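Local coordinates for beta-glucuronidase (Dictyoglomus thermophilum, PDB 6XXW), which probably hydrolyses beta-D-glucuronides as a family 2 glycoside hydrolase, at residues A[250-254]-A[280-284]; A[349-353]-A[402-408]. One frame throughout, in Å; residues are numbered along the deposited sequence.

Interaction 1: residues A[250-254]-A[280-284]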
loop_
_atom_site.group_PDB
_atom_site.type_symbol
_atom_site.label_atom_id
_atom_site.label_comp_id
_atom_site.label_asym_id
_atom_site.label_seq_id
_atom_site.Cartn_x
_atom_site.Cartn_y
_atom_site.Cartn_z
ATOM N N PRO A 250 6.202 -23.954 -46.718
ATOM C CA PRO A 250 6.473 -23.918 -45.281
ATOM C C PRO A 250 5.576 -22.912 -44.585
ATOM O O PRO A 250 5.176 -21.896 -45.161
ATOM C CB PRO A 250 7.940 -23.476 -45.221
ATOM C CG PRO A 250 8.083 -22.620 -46.422
ATOM C CD PRO A 250 7.247 -23.258 -47.487
ATOM N N LYS A 251 5.251 -23.211 -43.333
ATOM C CA LYS A 251 4.663 -22.232 -42.430
ATOM C C LYS A 251 5.793 -21.688 -41.562
ATOM O O LYS A 251 6.417 -22.440 -40.801
ATOM C CB LYS A 251 3.549 -22.852 -41.580
ATOM C CG LYS A 251 2.424 -23.526 -42.385
ATOM C CD LYS A 251 2.678 -25.017 -42.525
ATOM C CE LYS A 251 1.720 -25.685 -43.511
ATOM N NZ LYS A 251 1.710 -27.172 -43.344
ATOM N N LEU A 252 6.077 -20.400 -41.704
ATOM C CA LEU A 252 7.221 -19.796 -41.036
ATOM C C LEU A 252 6.902 -19.433 -39.589
ATOM O O LEU A 252 5.776 -19.061 -39.246
ATOM C CB LEU A 252 7.676 -18.540 -41.783
ATOM C CG LEU A 252 7.948 -18.697 -43.277
ATOM C CD1 LEU A 252 8.542 -17.414 -43.849
ATOM C CD2 LEU A 252 8.870 -19.895 -43.516
ATOM N N TRP A 253 7.922 -19.542 -38.743
ATOM C CA TRP A 253 7.843 -19.082 -37.366
ATOM C C TRP A 253 8.079 -17.576 -37.316
ATOM O O TRP A 253 9.015 -17.064 -37.939
ATOM C CB TRP A 253 8.883 -19.821 -36.518
ATOM C CG TRP A 253 8.827 -19.527 -35.050
ATOM C CD1 TRP A 253 8.247 -20.305 -34.077
ATOM C CD2 TRP A 253 9.396 -18.393 -34.374
ATOM N NE1 TRP A 253 8.409 -19.711 -32.841
ATOM C CE2 TRP A 253 9.106 -18.538 -32.996
ATOM C CE3 TRP A 253 10.106 -17.257 -34.800
ATOM C CZ2 TRP A 253 9.512 -17.597 -32.041
ATOM C CZ3 TRP A 253 10.502 -16.320 -33.851
ATOM C CH2 TRP A 253 10.202 -16.494 -32.490
ATOM N N GLU A 254 7.239 -16.863 -36.573
ATOM C CA GLU A 254 7.482 -15.452 -36.306
ATOM C C GLU A 254 6.580 -15.025 -35.157
ATOM O O GLU A 254 5.636 -15.743 -34.813
ATOM C CB GLU A 254 7.239 -14.583 -37.556
ATOM C CG GLU A 254 5.872 -14.708 -38.235
ATOM C CD GLU A 254 5.808 -13.918 -39.558
ATOM O OE1 GLU A 254 6.760 -14.011 -40.370
ATOM O OE2 GLU A 254 4.812 -13.194 -39.780
ATOM N N ILE A 280 11.341 -27.247 -33.843
ATOM C CA ILE A 280 12.141 -26.179 -34.426
ATOM C C ILE A 280 11.204 -25.250 -35.182
ATOM O O ILE A 280 10.069 -25.602 -35.494
ATOM C CB ILE A 280 13.246 -26.705 -35.369
ATOM C CG1 ILE A 280 12.622 -27.493 -36.526
ATOM C CG2 ILE A 280 14.268 -27.558 -34.605
ATOM C CD1 ILE A 280 13.618 -27.849 -37.602
ATOM N N GLY A 281 11.697 -24.063 -35.485
ATOM C CA GLY A 281 10.932 -23.089 -36.248
ATOM C C GLY A 281 11.718 -22.622 -37.454
ATOM O O GLY A 281 12.940 -22.477 -37.397
ATOM N N ILE A 282 11.008 -22.401 -38.551
ATOM C CA ILE A 282 11.616 -21.978 -39.806
ATOM C C ILE A 282 11.504 -20.458 -39.894
ATOM O O ILE A 282 10.412 -19.914 -40.094
ATOM C CB ILE A 282 10.950 -22.661 -41.011
ATOM C CG1 ILE A 282 11.204 -24.173 -40.990
ATOM C CG2 ILE A 282 11.452 -22.049 -42.318
ATOM C CD1 ILE A 282 10.351 -24.944 -42.002
ATOM N N ARG A 283 12.631 -19.761 -39.741
ATOM C CA ARG A 283 12.649 -18.312 -39.899
ATOM C C ARG A 283 14.064 -17.848 -40.214
ATOM O O ARG A 283 15.045 -18.506 -39.860
ATOM C CB ARG A 283 12.132 -17.594 -38.645
ATOM C CG ARG A 283 13.234 -17.034 -37.731
ATOM C CD ARG A 283 13.655 -18.097 -36.759
ATOM N NE ARG A 283 14.695 -17.682 -35.808
ATOM C CZ ARG A 283 16.001 -17.666 -36.070
ATOM N NH1 ARG A 283 16.451 -17.995 -37.279
ATOM N NH2 ARG A 283 16.863 -17.332 -35.115
ATOM N N THR A 284 14.156 -16.686 -40.860
ATOM C CA THR A 284 15.434 -16.032 -41.105
ATOM C C THR A 284 15.486 -14.715 -40.350
ATOM O O THR A 284 14.452 -14.082 -40.098
ATOM C CB THR A 284 15.674 -15.757 -42.595
ATOM O OG1 THR A 284 14.649 -14.884 -43.084
ATOM C CG2 THR A 284 15.660 -17.061 -43.387
HETATM O O HOH W 1 8.124 -22.950 -38.617
#
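W253 and I282 hold the only direct hydrogen bond between 250-254 and 280-284: W253 N donates to I282 O over 2.9 Å. The same oxygen receives a CA-H...O contact from L252 CA at 3.3 Å. A water adds a second polar link, giving a proton to K251 O and accepting one from I282 N, so that both backbone polar groups of I282 are turned to account.

Apolar contacts gather round I282. Its CG2 branch meets L252 CD2 at 3.6 Å, the two side chains crossing at about a right angle, while its CD1 reaches P250 CB more loosely.

At W253, CG lies anti to the backbone N (chi1 -175°), which carries the indole alongside R283, both side chains pointing the same way. Contact is by R283 CD, 4.1 Å from W253 CE3, and not by the guanidinium group, whose NE and NH2 donate hydrogen bonds to P406 O and V408 O. G281 CA packs 3.9 Å from W253 CB, so close that a beta carbon on the glycine would probably run into W253 CB.

The contact lies within the middle family 2 domain, at its edge toward the TIM barrel: I282 rests on strand 209-217, W253 on strand 257-268, and the indole NE1 reaches across to D353 O of helix 346-355.

Interaction 2: residues A[349-353]-A[402-408]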
loop_
_atom_site.group_PDB
_atom_site.type_symbol
_atom_site.label_atom_id
_atom_site.label_comp_id
_atom_site.label_asym_id
_atom_site.label_seq_id
_atom_site.Cartn_x
_atom_site.Cartn_y
_atom_site.Cartn_z
ATOM N N LEU A 349 13.268 -20.544 -23.061
ATOM C CA LEU A 349 13.420 -20.453 -24.515
ATOM C C LEU A 349 12.473 -21.405 -25.250
ATOM O O LEU A 349 11.952 -21.056 -26.322
ATOM C CB LEU A 349 14.875 -20.720 -24.922
ATOM C CG LEU A 349 15.866 -19.671 -24.412
ATOM C CD1 LEU A 349 17.224 -19.915 -25.017
ATOM C CD2 LEU A 349 15.395 -18.268 -24.760
ATOM N N PHE A 350 12.236 -22.608 -24.705
ATOM C CA PHE A 350 11.244 -23.495 -25.313
ATOM C C PHE A 350 9.862 -22.857 -25.286
ATOM O O PHE A 350 9.092 -22.983 -26.247
ATOM C CB PHE A 350 11.211 -24.849 -24.605
ATOM C CG PHE A 350 12.335 -25.763 -24.993
ATOM C CD1 PHE A 350 12.343 -26.393 -26.232
ATOM C CD2 PHE A 350 13.393 -25.985 -24.123
ATOM C CE1 PHE A 350 13.392 -27.238 -26.594
ATOM C CE2 PHE A 350 14.444 -26.818 -24.481
ATOM C CZ PHE A 350 14.439 -27.444 -25.719
ATOM N N LEU A 351 9.535 -22.157 -24.192
ATOM C CA LEU A 351 8.269 -21.438 -24.129
ATOM C C LEU A 351 8.240 -20.278 -25.120
ATOM O O LEU A 351 7.223 -20.052 -25.786
ATOM C CB LEU A 351 8.017 -20.943 -22.703
ATOM C CG LEU A 351 7.705 -22.023 -21.660
ATOM C CD1 LEU A 351 7.601 -21.401 -20.258
ATOM C CD2 LEU A 351 6.406 -22.718 -22.049
ATOM N N ALA A 352 9.342 -19.528 -25.244
ATOM C CA ALA A 352 9.342 -18.450 -26.226
ATOM C C ALA A 352 9.135 -19.003 -27.634
ATOM O O ALA A 352 8.443 -18.378 -28.455
ATOM C CB ALA A 352 10.625 -17.635 -26.124
ATOM N N ASP A 353 9.685 -20.198 -27.913
ATOM C CA ASP A 353 9.425 -20.884 -29.183
ATOM C C ASP A 353 7.932 -21.154 -29.369
ATOM O O ASP A 353 7.383 -20.959 -30.462
ATOM C CB ASP A 353 10.186 -22.223 -29.261
ATOM C CG ASP A 353 11.724 -22.085 -29.227
ATOM O OD1 ASP A 353 12.298 -20.980 -29.462
ATOM O OD2 ASP A 353 12.375 -23.140 -28.976
ATOM N N ASP A 402 21.874 -22.960 -27.160
ATOM C CA ASP A 402 20.653 -22.328 -27.648
ATOM C C ASP A 402 20.607 -22.132 -29.156
ATOM O O ASP A 402 19.624 -21.568 -29.658
ATOM C CB ASP A 402 20.455 -20.988 -26.928
ATOM C CG ASP A 402 20.199 -21.180 -25.444
ATOM O OD1 ASP A 402 19.891 -22.324 -25.045
ATOM O OD2 ASP A 402 20.303 -20.218 -24.666
ATOM N N LYS A 403 21.606 -22.632 -29.895
ATOM C CA LYS A 403 21.708 -22.373 -31.331
ATOM C C LYS A 403 20.488 -22.822 -32.129
ATOM O O LYS A 403 20.263 -22.292 -33.223
ATOM C CB LYS A 403 22.952 -23.072 -31.915
ATOM C CG LYS A 403 22.985 -24.592 -31.603
ATOM C CD LYS A 403 24.213 -25.272 -32.163
ATOM C CE LYS A 403 24.236 -26.768 -31.824
ATOM N NZ LYS A 403 24.720 -27.081 -30.449
ATOM N N ASN A 404 19.699 -23.781 -31.630
ATOM C CA ASN A 404 18.571 -24.330 -32.390
ATOM C C ASN A 404 17.200 -23.767 -31.985
ATOM O O ASN A 404 16.177 -24.239 -32.496
ATOM C CB ASN A 404 18.560 -25.858 -32.278
ATOM C CG ASN A 404 19.801 -26.474 -32.898
ATOM O OD1 ASN A 404 20.309 -25.962 -33.887
ATOM N ND2 ASN A 404 20.312 -27.546 -32.297
ATOM N N HIS A 405 17.146 -22.759 -31.113
ATOM C CA HIS A 405 15.866 -22.160 -30.743
ATOM C C HIS A 405 15.486 -21.092 -31.763
ATOM O O HIS A 405 16.258 -20.142 -31.967
ATOM C CB HIS A 405 15.933 -21.542 -29.351
ATOM C CG HIS A 405 15.896 -22.545 -28.242
ATOM N ND1 HIS A 405 14.748 -23.231 -27.898
ATOM C CD2 HIS A 405 16.863 -22.983 -27.401
ATOM C CE1 HIS A 405 15.010 -24.048 -26.893
ATOM N NE2 HIS A 405 16.285 -23.916 -26.572
ATOM N N PRO A 406 14.324 -21.190 -32.408
ATOM C CA PRO A 406 13.904 -20.099 -33.305
ATOM C C PRO A 406 13.689 -18.773 -32.581
ATOM O O PRO A 406 13.871 -17.707 -33.183
ATOM C CB PRO A 406 12.597 -20.635 -33.924
ATOM C CG PRO A 406 12.068 -21.620 -32.909
ATOM C CD PRO A 406 13.300 -22.246 -32.269
ATOM N N SER A 407 13.345 -18.815 -31.293
ATOM C CA SER A 407 13.010 -17.596 -30.563
ATOM C C SER A 407 14.222 -16.695 -30.349
ATOM O O SER A 407 14.065 -15.467 -30.289
ATOM C CB SER A 407 12.372 -17.950 -29.215
ATOM O OG SER A 407 13.293 -18.641 -28.366
ATOM N N VAL A 408 15.428 -17.261 -30.217
ATOM C CA VAL A 408 16.617 -16.421 -30.095
ATOM C C VAL A 408 16.927 -15.809 -31.457
ATOM O O VAL A 408 17.216 -16.524 -32.428
ATOM C CB VAL A 408 17.825 -17.213 -29.573
ATOM C CG1 VAL A 408 19.065 -16.282 -29.500
ATOM C CG2 VAL A 408 17.553 -17.857 -28.229
#
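Helix 346-355 of the TIM barrel supplies 349-353, which packs against the connection from helix 385-402 to strand 408-415; the backbones come nearest at D353 and S407, with CA atoms 5.1 Å apart. This connection opens with a type I beta turn from D402 to H405.

D353 carries the polar part. Its OD2 takes a nearly straight hydrogen bond from H405 ND1 (2.6 Å, 173°) on the syn side, lying in the imidazole plane. OD1 accepts both S407 OG, at 2.8 Å, and S407 N, which reach it from opposite faces of the carboxylate plane; chi1 of 64° sets OG between the backbone N and the carbonyl carbon, within range of the same oxygen. With an alanine in place of D353, H405 ND1 and both S407 donors would probably lose their buried acceptors, and packing alone would hold the imidazole.

L349 CB sits over the centre of one H405 face, 3.7 Å from the centroid, a CH-pi contact. L349 CD1 continues past the ring to V408 CG2, and A352 CB meets S407 CB. In a T-shaped stack, the imidazole directs its edge at the face of F350, with H405 CE1 over the phenyl centre and 3.6 Å from F350 CE1.

How the interactions relate
From the N terminus, the chain first closes interaction 1, where 280-284 returns to 250-254 after the hairpin of strands 257-268 and 273-280. It then enters the TIM barrel, and interaction 2 closes a longer excursion of 48 residues that includes strand 358-362 and helix 385-402. The two loops are in series, neither nested nor crossed, yet their centres lie about 12 Å apart and they touch directly. Besides the reach of R283 into 402-408, G281 N packs on P406 CG and W253 CH2 on S407 CA. Together they join the middle family 2 domain to helix 346-355 and the connection leading into strand 408-415.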